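Local coordinates for hypothetical protein TT1465 (Thermus thermophilus, PDB 1WEK) that is of unknown function but has the Rossmann-like parallel alpha/beta fold of the SLOG clan, at residues Y55-A66 / V80-A91; G93-L102 / Y111-F121. One frame throughout, in Å; residues are numbered along the deposited sequence.

How the interactions relate
Both interactions belong to one Rossmann-like domain with a seven-stranded parallel sheet, and their centres lie about 15 Å apart. Interaction 1 pairs helices 53-68 and 79-90, which pack side by side against the sheet. Interaction 2 pairs strands 95-100 and 114-118 at one end of the sheet, where 114-118 is the outermost strand within the chain. Interaction 1 closes before interaction 2 opens, and strand 95-100 follows helix 79-90 in the chain after a short connection. The two also touch: N85 ND2 lies 2.7 Å from S95 OG, a probable hydrogen bond, and Y111 packs on helix 79-90. The helix pair is thus tied to the end of the sheet.

Interaction 1: residues Y55-A66 / V80-A91; sequences YEAGYRLGRALA and VMEAVNRGAYEA
Y55 and Y59 reach from helix 55-66 onto helix 80-90, each laying a ring face on the other helix, Y55 on a methyl and Y59 on a backbone carbon. The CB of A83 sits over the centre of the Y55 ring, 3.3 Å from the centroid and 4° off the normal. This is a CH-pi contact. The CA of G87 makes another over the Y59 ring, displaced toward the rim. CG of Y59 is anti to the backbone N (chi1 -178°), which lays the ring among A83, R86, G87 and E90, a knob in a hole.

The backbones come very close. The axes approach to 6.4 Å at a crossing angle of -35°. G58, G62 and G87 line the interface, and CA-H...O contacts run both ways. One joins G62 CA to V84 O, at 3.5 Å; another joins R63 CA to G87 O, at 3.3 Å. These are two neighbouring helices of the Rossmann-like domain. L61, L65, V84 and A88 extend to strands 39-43 and 71-74 of the sheet.

The polar bonds lie along the tyrosine side. Y59 OH donates to E90 OE1 at 2.6 Å, nearly along the C-O axis. A water bridges the same hydroxyl to G87 O. The other carboxylate oxygen, E90 OE2, takes a salt bridge from R86 NE at 3.0 Å, from above the carboxylate plane. The extended R86 also offers NH1 to Y55 OH, but at 3.5 Å that bond is weak.

Interaction 2: residues G93-L102 / Y111-F121; sequences GVSVGLNIEL and YQTHALSLRYF
N99 and Q112 reach each other from opposite directions, their amide planes 17° apart and nearly coplanar. Two hydrogen bonds close the pair. Q112 NE2 donates a hydrogen bond to N99 OD1 at 3.0 Å, in the carbonyl plane and on a lone pair. N99 ND2 donates back to Q112 OE1 at 3.1 Å. Q112 gets there by an extended chain beyond CG, passing over G97. With no side chain on G97, Q112 NE2 comes to 3.3 Å from G97 CA.

L98 and L116 lie side by side on the other face of the sheet, pointing the same way. L118 follows on that face, toward helix 121-130 and helix 17-34. I100 has CG1 anti to the backbone N (chi1 -179°) and crosses F121 at about a right angle. Its CG1 stands over one face of the ring, 4.0 Å from the centroid. L102 CD2 adds a contact to CZ of F121 at 3.8 Å.

Between these two layers of side chains strands 95-100 and 114-118 run parallel in the Rossmann-like sheet. G97 and N99 each use both N and O toward strand 114-118, the bond from N99 N to L116 O being weak. At the start, S95 OG donates to Y111 O at 2.7 Å.

At the far end E101 and R119 cross obliquely, carboxylate and guanidinium planes 88° apart. OE1 of E101 reaches NH1 of R119 at 2.6 Å. K159 of the second subunit bonds to the backbone O of both residues. The R20 guanidinium lies close to that of R119, so the E101 carboxylate probably offsets like charges beside the subunit contact.

Interaction 1: residues Y55-A66 / V80-A91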
loop_
_atom_site.group_PDB
_atom_site.type_symbol
_atom_site.label_atom_id
_atom_site.label_comp_id
_atom_site.label_asym_id
_atom_site.label_seq_id
_atom_site.Cartn_x
_atom_site.Cartn_y
_atom_site.Cartn_z
ATOM N N TYR A 55 41.316 -7.438 12.497
ATOM C CA TYR A 55 40.397 -7.552 13.615
ATOM C C TYR A 55 40.785 -6.593 14.730
ATOM O O TYR A 55 39.954 -5.845 15.240
ATOM C CB TYR A 55 40.411 -8.978 14.151
ATOM C CG TYR A 55 39.386 -9.225 15.234
ATOM C CD1 TYR A 55 38.168 -9.830 14.935
ATOM C CD2 TYR A 55 39.634 -8.855 16.559
ATOM C CE1 TYR A 55 37.219 -10.070 15.923
ATOM C CE2 TYR A 55 38.691 -9.088 17.558
ATOM C CZ TYR A 55 37.487 -9.698 17.229
ATOM O OH TYR A 55 36.544 -9.928 18.199
ATOM N N GLU A 56 42.056 -6.611 15.107
ATOM C CA GLU A 56 42.520 -5.740 16.171
ATOM C C GLU A 56 42.275 -4.287 15.783
ATOM O O GLU A 56 41.741 -3.504 16.572
ATOM C CB GLU A 56 44.010 -5.981 16.458
ATOM C CG GLU A 56 44.323 -7.422 16.881
ATOM C CD GLU A 56 43.298 -7.988 17.868
ATOM O OE1 GLU A 56 43.106 -7.396 18.959
ATOM O OE2 GLU A 56 42.680 -9.031 17.549
ATOM N N ALA A 57 42.650 -3.936 14.559
ATOM C CA ALA A 57 42.458 -2.574 14.075
ATOM C C ALA A 57 40.976 -2.224 14.151
ATOM O O ALA A 57 40.605 -1.118 14.551
ATOM C CB ALA A 57 42.956 -2.455 12.643
ATOM N N GLY A 58 40.135 -3.181 13.771
ATOM C CA GLY A 58 38.701 -2.965 13.796
ATOM C C GLY A 58 38.231 -2.730 15.222
ATOM O O GLY A 58 37.370 -1.864 15.472
ATOM N N TYR A 59 38.797 -3.486 16.166
ATOM C CA TYR A 59 38.401 -3.304 17.550
ATOM C C TYR A 59 38.744 -1.882 17.992
ATOM O O TYR A 59 37.910 -1.216 18.583
ATOM C CB TYR A 59 39.066 -4.328 18.476
ATOM C CG TYR A 59 38.607 -4.161 19.905
ATOM C CD1 TYR A 59 39.192 -3.206 20.737
ATOM C CD2 TYR A 59 37.522 -4.886 20.398
ATOM C CE1 TYR A 59 38.705 -2.969 22.013
ATOM C CE2 TYR A 59 37.026 -4.653 21.678
ATOM C CZ TYR A 59 37.619 -3.687 22.476
ATOM O OH TYR A 59 37.088 -3.395 23.708
ATOM N N ARG A 60 39.951 -1.416 17.671
ATOM C CA ARG A 60 40.387 -0.067 18.040
ATOM C C ARG A 60 39.502 1.022 17.436
ATOM O O ARG A 60 39.153 1.988 18.118
ATOM C CB ARG A 60 41.854 0.173 17.620
ATOM C CG ARG A 60 42.902 -0.728 18.289
ATOM C CD ARG A 60 44.256 -0.013 18.368
ATOM N NE ARG A 60 44.832 0.244 17.052
ATOM C CZ ARG A 60 45.569 1.306 16.729
ATOM N NH1 ARG A 60 45.836 2.249 17.623
ATOM N NH2 ARG A 60 46.055 1.415 15.497
ATOM N N LEU A 61 39.155 0.878 16.156
ATOM C CA LEU A 61 38.298 1.839 15.456
ATOM C C LEU A 61 36.945 1.889 16.153
ATOM O O LEU A 61 36.426 2.959 16.444
ATOM C CB LEU A 61 38.058 1.395 14.012
ATOM C CG LEU A 61 37.940 2.378 12.847
ATOM C CD1 LEU A 61 36.926 1.822 11.870
ATOM C CD2 LEU A 61 37.546 3.756 13.303
ATOM N N GLY A 62 36.371 0.711 16.389
ATOM C CA GLY A 62 35.077 0.636 17.043
ATOM C C GLY A 62 35.097 1.338 18.385
ATOM O O GLY A 62 34.205 2.122 18.692
ATOM N N ARG A 63 36.116 1.053 19.188
ATOM C CA ARG A 63 36.260 1.683 20.490
ATOM C C ARG A 63 36.476 3.211 20.385
ATOM O O ARG A 63 35.908 3.987 21.166
ATOM C CB ARG A 63 37.433 1.046 21.237
ATOM C CG ARG A 63 37.844 1.797 22.480
ATOM C CD ARG A 63 39.353 1.777 22.628
ATOM N NE ARG A 63 39.828 0.592 23.328
ATOM C CZ ARG A 63 40.989 -0.006 23.087
ATOM N NH1 ARG A 63 41.805 0.453 22.142
ATOM N NH2 ARG A 63 41.352 -1.046 23.824
ATOM N N ALA A 64 37.302 3.643 19.435
ATOM C CA ALA A 64 37.572 5.073 19.276
ATOM C C ALA A 64 36.321 5.863 18.887
ATOM O O ALA A 64 36.028 6.912 19.471
ATOM C CB ALA A 64 38.643 5.283 18.258
ATOM N N LEU A 65 35.571 5.359 17.915
ATOM C CA LEU A 65 34.364 6.057 17.479
ATOM C C LEU A 65 33.346 6.240 18.612
ATOM O O LEU A 65 32.760 7.306 18.760
ATOM C CB LEU A 65 33.738 5.313 16.318
ATOM C CG LEU A 65 34.582 5.331 15.044
ATOM C CD1 LEU A 65 34.142 4.195 14.126
ATOM C CD2 LEU A 65 34.437 6.692 14.366
ATOM N N ALA A 66 33.138 5.198 19.404
ATOM C CA ALA A 66 32.218 5.267 20.539
ATOM C C ALA A 66 32.704 6.340 21.508
ATOM O O ALA A 66 31.927 7.173 21.988
ATOM C CB ALA A 66 32.168 3.931 21.246
ATOM N N VAL A 80 35.962 -8.729 11.148
ATOM C CA VAL A 80 36.141 -7.323 11.424
ATOM C C VAL A 80 34.857 -6.627 11.847
ATOM O O VAL A 80 34.895 -5.650 12.601
ATOM C CB VAL A 80 36.729 -6.584 10.210
ATOM C CG1 VAL A 80 36.976 -5.121 10.572
ATOM C CG2 VAL A 80 38.030 -7.233 9.792
HETATM N N MSE A 81 33.719 -7.109 11.364
HETATM C CA MSE A 81 32.476 -6.469 11.741
HETATM C C MSE A 81 32.296 -6.718 13.229
HETATM O O MSE A 81 32.028 -5.794 13.992
HETATM C CB MSE A 81 31.305 -7.025 10.924
HETATM C CG MSE A 81 31.407 -6.708 9.424
HETATM SE SE MSE A 81 30.079 -7.663 8.350
HETATM C CE MSE A 81 31.049 -9.331 8.159
ATOM N N GLU A 82 32.485 -7.963 13.646
ATOM C CA GLU A 82 32.356 -8.301 15.048
ATOM C C GLU A 82 33.282 -7.418 15.887
ATOM O O GLU A 82 32.837 -6.764 16.828
ATOM C CB GLU A 82 32.687 -9.775 15.266
ATOM C CG GLU A 82 32.651 -10.201 16.722
ATOM C CD GLU A 82 32.442 -11.694 16.879
ATOM O OE1 GLU A 82 32.174 -12.135 18.012
ATOM O OE2 GLU A 82 32.541 -12.430 15.873
ATOM N N ALA A 83 34.566 -7.379 15.531
ATOM C CA ALA A 83 35.520 -6.564 16.271
ATOM C C ALA A 83 35.056 -5.111 16.355
ATOM O O ALA A 83 35.153 -4.487 17.416
ATOM C CB ALA A 83 36.894 -6.634 15.623
ATOM N N VAL A 84 34.564 -4.566 15.239
ATOM C CA VAL A 84 34.102 -3.181 15.241
ATOM C C VAL A 84 32.899 -2.980 16.163
ATOM O O VAL A 84 32.843 -1.991 16.877
ATOM C CB VAL A 84 33.708 -2.694 13.833
ATOM C CG1 VAL A 84 33.113 -1.278 13.932
ATOM C CG2 VAL A 84 34.923 -2.708 12.907
ATOM N N ASN A 85 31.935 -3.900 16.130
ATOM C CA ASN A 85 30.758 -3.808 17.005
ATOM C C ASN A 85 31.195 -3.972 18.465
ATOM O O ASN A 85 30.685 -3.297 19.370
ATOM C CB ASN A 85 29.747 -4.911 16.695
ATOM C CG ASN A 85 28.959 -4.661 15.425
ATOM O OD1 ASN A 85 28.987 -5.470 14.504
ATOM N ND2 ASN A 85 28.231 -3.553 15.381
ATOM N N ARG A 86 32.135 -4.891 18.686
ATOM C CA ARG A 86 32.644 -5.166 20.021
ATOM C C ARG A 86 33.351 -3.963 20.626
ATOM O O ARG A 86 33.113 -3.608 21.779
ATOM C CB ARG A 86 33.607 -6.346 19.985
ATOM C CG ARG A 86 33.964 -6.884 21.366
ATOM C CD ARG A 86 34.888 -8.090 21.250
ATOM N NE ARG A 86 35.099 -8.754 22.529
ATOM C CZ ARG A 86 35.843 -9.846 22.682
ATOM N NH1 ARG A 86 36.442 -10.389 21.630
ATOM N NH2 ARG A 86 35.987 -10.391 23.884
ATOM N N GLY A 87 34.226 -3.343 19.848
ATOM C CA GLY A 87 34.939 -2.189 20.349
ATOM C C GLY A 87 33.971 -1.120 20.802
ATOM O O GLY A 87 34.163 -0.499 21.850
ATOM N N ALA A 88 32.927 -0.913 20.009
ATOM C CA ALA A 88 31.914 0.084 20.302
ATOM C C ALA A 88 31.097 -0.345 21.509
ATOM O O ALA A 88 30.949 0.403 22.477
ATOM C CB ALA A 88 31.005 0.262 19.111
ATOM N N TYR A 89 30.564 -1.558 21.429
ATOM C CA TYR A 89 29.758 -2.116 22.496
ATOM C C TYR A 89 30.459 -1.985 23.840
ATOM O O TYR A 89 29.928 -1.388 24.777
ATOM C CB TYR A 89 29.488 -3.591 22.237
ATOM C CG TYR A 89 28.391 -4.166 23.094
ATOM C CD1 TYR A 89 27.057 -3.846 22.844
ATOM C CD2 TYR A 89 28.673 -5.082 24.106
ATOM C CE1 TYR A 89 26.030 -4.425 23.561
ATOM C CE2 TYR A 89 27.643 -5.671 24.837
ATOM C CZ TYR A 89 26.324 -5.339 24.553
ATOM O OH TYR A 89 25.286 -5.941 25.232
ATOM N N GLU A 90 31.665 -2.532 23.921
ATOM C CA GLU A 90 32.408 -2.496 25.169
ATOM C C GLU A 90 32.806 -1.116 25.661
ATOM O O GLU A 90 33.169 -0.974 26.824
ATOM C CB GLU A 90 33.619 -3.408 25.077
ATOM C CG GLU A 90 33.234 -4.889 25.100
ATOM C CD GLU A 90 34.419 -5.800 24.832
ATOM O OE1 GLU A 90 35.530 -5.279 24.594
ATOM O OE2 GLU A 90 34.238 -7.038 24.849
ATOM N N ALA A 91 32.739 -0.100 24.803
ATOM C CA ALA A 91 33.070 1.255 25.241
ATOM C C ALA A 91 31.770 1.985 25.544
ATOM O O ALA A 91 31.754 3.201 25.738
ATOM C CB ALA A 91 33.866 2.011 24.187
HETATM O O HOH W 1 35.999 -1.151 24.099
#

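Interaction 2: residues G93-L102 / Y111-F121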
loop_
_atom_site.group_PDB
_atom_site.type_symbol
_atom_site.label_atom_id
_atom_site.label_comp_id
_atom_site.label_asym_id
_atom_site.label_seq_id
_atom_site.Cartn_x
_atom_site.Cartn_y
_atom_site.Cartn_z
ATOM N N GLY A 93 29.119 2.397 23.550
ATOM C CA GLY A 93 28.501 3.171 22.487
ATOM C C GLY A 93 27.400 2.416 21.767
ATOM O O GLY A 93 27.202 1.215 21.983
ATOM N N VAL A 94 26.660 3.129 20.927
ATOM C CA VAL A 94 25.603 2.523 20.135
ATOM C C VAL A 94 26.256 1.617 19.075
ATOM O O VAL A 94 27.086 2.080 18.283
ATOM C CB VAL A 94 24.786 3.597 19.403
ATOM C CG1 VAL A 94 23.865 2.943 18.369
ATOM C CG2 VAL A 94 23.987 4.418 20.413
ATOM N N SER A 95 25.890 0.337 19.065
ATOM C CA SER A 95 26.438 -0.585 18.079
ATOM C C SER A 95 25.301 -1.205 17.272
ATOM O O SER A 95 24.492 -1.951 17.821
ATOM C CB SER A 95 27.249 -1.692 18.763
ATOM O OG SER A 95 27.870 -2.525 17.799
ATOM N N VAL A 96 25.248 -0.908 15.972
ATOM C CA VAL A 96 24.196 -1.436 15.107
ATOM C C VAL A 96 24.670 -2.501 14.114
ATOM O O VAL A 96 25.763 -2.421 13.531
ATOM C CB VAL A 96 23.502 -0.294 14.308
ATOM C CG1 VAL A 96 22.386 -0.867 13.438
ATOM C CG2 VAL A 96 22.934 0.762 15.275
ATOM N N GLY A 97 23.832 -3.509 13.926
ATOM C CA GLY A 97 24.160 -4.566 12.994
ATOM C C GLY A 97 23.030 -4.695 11.997
ATOM O O GLY A 97 21.864 -4.776 12.386
ATOM N N LEU A 98 23.365 -4.677 10.712
ATOM C CA LEU A 98 22.361 -4.822 9.661
ATOM C C LEU A 98 22.601 -6.228 9.115
ATOM O O LEU A 98 23.123 -6.410 8.017
ATOM C CB LEU A 98 22.578 -3.764 8.573
ATOM C CG LEU A 98 22.560 -2.280 8.979
ATOM C CD1 LEU A 98 22.857 -1.407 7.765
ATOM C CD2 LEU A 98 21.202 -1.923 9.559
ATOM N N ASN A 99 22.212 -7.219 9.910
ATOM C CA ASN A 99 22.413 -8.624 9.586
ATOM C C ASN A 99 21.706 -9.084 8.328
ATOM O O ASN A 99 20.528 -8.793 8.108
ATOM C CB ASN A 99 22.002 -9.483 10.789
ATOM C CG ASN A 99 22.582 -8.957 12.096
ATOM O OD1 ASN A 99 21.991 -8.090 12.737
ATOM N ND2 ASN A 99 23.756 -9.451 12.474
ATOM N N ILE A 100 22.439 -9.809 7.495
ATOM C CA ILE A 100 21.888 -10.296 6.248
ATOM C C ILE A 100 21.604 -11.791 6.350
ATOM O O ILE A 100 22.438 -12.553 6.825
ATOM C CB ILE A 100 22.867 -10.036 5.097
ATOM C CG1 ILE A 100 22.264 -10.522 3.782
ATOM C CG2 ILE A 100 24.189 -10.711 5.391
ATOM C CD1 ILE A 100 21.070 -9.711 3.319
ATOM N N GLU A 101 20.417 -12.207 5.919
ATOM C CA GLU A 101 20.052 -13.618 5.969
ATOM C C GLU A 101 20.606 -14.345 4.743
ATOM O O GLU A 101 20.218 -14.046 3.611
ATOM C CB GLU A 101 18.534 -13.749 6.035
ATOM C CG GLU A 101 17.923 -12.756 7.024
ATOM C CD GLU A 101 16.463 -13.030 7.334
ATOM O OE1 GLU A 101 16.167 -14.122 7.870
ATOM O OE2 GLU A 101 15.618 -12.155 7.050
ATOM N N LEU A 102 21.508 -15.299 4.982
ATOM C CA LEU A 102 22.139 -16.058 3.909
ATOM C C LEU A 102 21.891 -17.559 3.967
ATOM O O LEU A 102 21.649 -18.124 5.038
ATOM C CB LEU A 102 23.655 -15.825 3.906
ATOM C CG LEU A 102 24.214 -14.411 3.711
ATOM C CD1 LEU A 102 25.754 -14.469 3.635
ATOM C CD2 LEU A 102 23.640 -13.811 2.446
ATOM N N TYR A 111 27.535 -8.287 19.853
ATOM C CA TYR A 111 27.851 -6.933 20.278
ATOM C C TYR A 111 27.030 -5.860 19.596
ATOM O O TYR A 111 27.553 -4.814 19.222
ATOM C CB TYR A 111 29.339 -6.668 20.064
ATOM C CG TYR A 111 30.208 -7.744 20.656
ATOM C CD1 TYR A 111 30.947 -8.600 19.842
ATOM C CD2 TYR A 111 30.266 -7.934 22.035
ATOM C CE1 TYR A 111 31.719 -9.609 20.372
ATOM C CE2 TYR A 111 31.043 -8.963 22.588
ATOM C CZ TYR A 111 31.765 -9.791 21.757
ATOM O OH TYR A 111 32.549 -10.790 22.309
ATOM N N GLN A 112 25.737 -6.104 19.454
ATOM C CA GLN A 112 24.886 -5.131 18.801
ATOM C C GLN A 112 23.868 -4.499 19.751
ATOM O O GLN A 112 23.076 -5.198 20.367
ATOM C CB GLN A 112 24.167 -5.800 17.628
ATOM C CG GLN A 112 25.115 -6.473 16.618
ATOM C CD GLN A 112 24.369 -7.294 15.568
ATOM O OE1 GLN A 112 24.843 -8.350 15.127
ATOM N NE2 GLN A 112 23.203 -6.810 15.161
ATOM N N THR A 113 23.904 -3.178 19.876
ATOM C CA THR A 113 22.954 -2.457 20.715
ATOM C C THR A 113 21.599 -2.422 20.006
ATOM O O THR A 113 20.557 -2.242 20.635
ATOM C CB THR A 113 23.439 -1.011 20.973
ATOM O OG1 THR A 113 24.448 -1.032 21.992
ATOM C CG2 THR A 113 22.302 -0.124 21.431
ATOM N N HIS A 114 21.630 -2.597 18.688
ATOM C CA HIS A 114 20.433 -2.602 17.856
ATOM C C HIS A 114 20.698 -3.556 16.699
ATOM O O HIS A 114 21.602 -3.324 15.899
ATOM C CB HIS A 114 20.163 -1.206 17.297
ATOM C CG HIS A 114 19.810 -0.188 18.338
ATOM N ND1 HIS A 114 18.551 -0.098 18.898
ATOM C CD2 HIS A 114 20.551 0.786 18.918
ATOM C CE1 HIS A 114 18.535 0.890 19.775
ATOM N NE2 HIS A 114 19.734 1.442 19.807
ATOM N N ALA A 115 19.913 -4.624 16.616
ATOM C CA ALA A 115 20.082 -5.615 15.569
ATOM C C ALA A 115 18.873 -5.725 14.645
ATOM O O ALA A 115 17.733 -5.867 15.085
ATOM C CB ALA A 115 20.378 -6.970 16.193
ATOM N N LEU A 116 19.135 -5.650 13.350
ATOM C CA LEU A 116 18.084 -5.773 12.361
ATOM C C LEU A 116 18.459 -6.933 11.436
ATOM O O LEU A 116 19.633 -7.103 11.093
ATOM C CB LEU A 116 17.967 -4.471 11.566
ATOM C CG LEU A 116 17.333 -3.274 12.284
ATOM C CD1 LEU A 116 17.574 -1.991 11.512
ATOM C CD2 LEU A 116 15.827 -3.535 12.447
ATOM N N SER A 117 17.484 -7.759 11.068
ATOM C CA SER A 117 17.762 -8.865 10.161
ATOM C C SER A 117 16.995 -8.612 8.883
ATOM O O SER A 117 15.779 -8.431 8.891
ATOM C CB SER A 117 17.400 -10.226 10.777
ATOM O OG SER A 117 16.188 -10.171 11.492
ATOM N N LEU A 118 17.742 -8.592 7.787
ATOM C CA LEU A 118 17.225 -8.307 6.461
ATOM C C LEU A 118 17.481 -9.466 5.505
ATOM O O LEU A 118 18.543 -10.079 5.534
ATOM C CB LEU A 118 17.937 -7.053 5.933
ATOM C CG LEU A 118 17.894 -5.832 6.861
ATOM C CD1 LEU A 118 19.023 -4.856 6.522
ATOM C CD2 LEU A 118 16.528 -5.172 6.746
ATOM N N ARG A 119 16.515 -9.756 4.647
ATOM C CA ARG A 119 16.669 -10.831 3.675
ATOM C C ARG A 119 17.368 -10.305 2.417
ATOM O O ARG A 119 18.007 -11.059 1.685
ATOM C CB ARG A 119 15.294 -11.395 3.283
ATOM C CG ARG A 119 14.671 -12.399 4.265
ATOM C CD ARG A 119 15.383 -13.769 4.210
ATOM N NE ARG A 119 14.466 -14.914 4.303
ATOM C CZ ARG A 119 13.854 -15.321 5.416
ATOM N NH1 ARG A 119 14.048 -14.686 6.565
ATOM N NH2 ARG A 119 13.041 -16.370 5.385
ATOM N N TYR A 120 17.272 -8.997 2.196
ATOM C CA TYR A 120 17.819 -8.377 0.993
ATOM C C TYR A 120 19.024 -7.464 1.089
ATOM O O TYR A 120 19.020 -6.483 1.834
ATOM C CB TYR A 120 16.693 -7.626 0.300
ATOM C CG TYR A 120 15.563 -8.536 -0.088
ATOM C CD1 TYR A 120 14.361 -8.557 0.637
ATOM C CD2 TYR A 120 15.694 -9.393 -1.182
ATOM C CE1 TYR A 120 13.318 -9.407 0.268
ATOM C CE2 TYR A 120 14.659 -10.248 -1.552
ATOM C CZ TYR A 120 13.476 -10.245 -0.834
ATOM O OH TYR A 120 12.435 -11.031 -1.276
ATOM N N PHE A 121 20.054 -7.782 0.309
ATOM C CA PHE A 121 21.264 -6.968 0.295
ATOM C C PHE A 121 20.939 -5.507 -0.028
ATOM O O PHE A 121 21.434 -4.600 0.645
ATOM C CB PHE A 121 22.276 -7.497 -0.734
ATOM C CG PHE A 121 23.188 -8.580 -0.207
ATOM C CD1 PHE A 121 23.024 -9.903 -0.598
ATOM C CD2 PHE A 121 24.202 -8.276 0.687
ATOM C CE1 PHE A 121 23.854 -10.903 -0.107
ATOM C CE2 PHE A 121 25.043 -9.275 1.185
ATOM C CZ PHE A 121 24.866 -10.591 0.785
#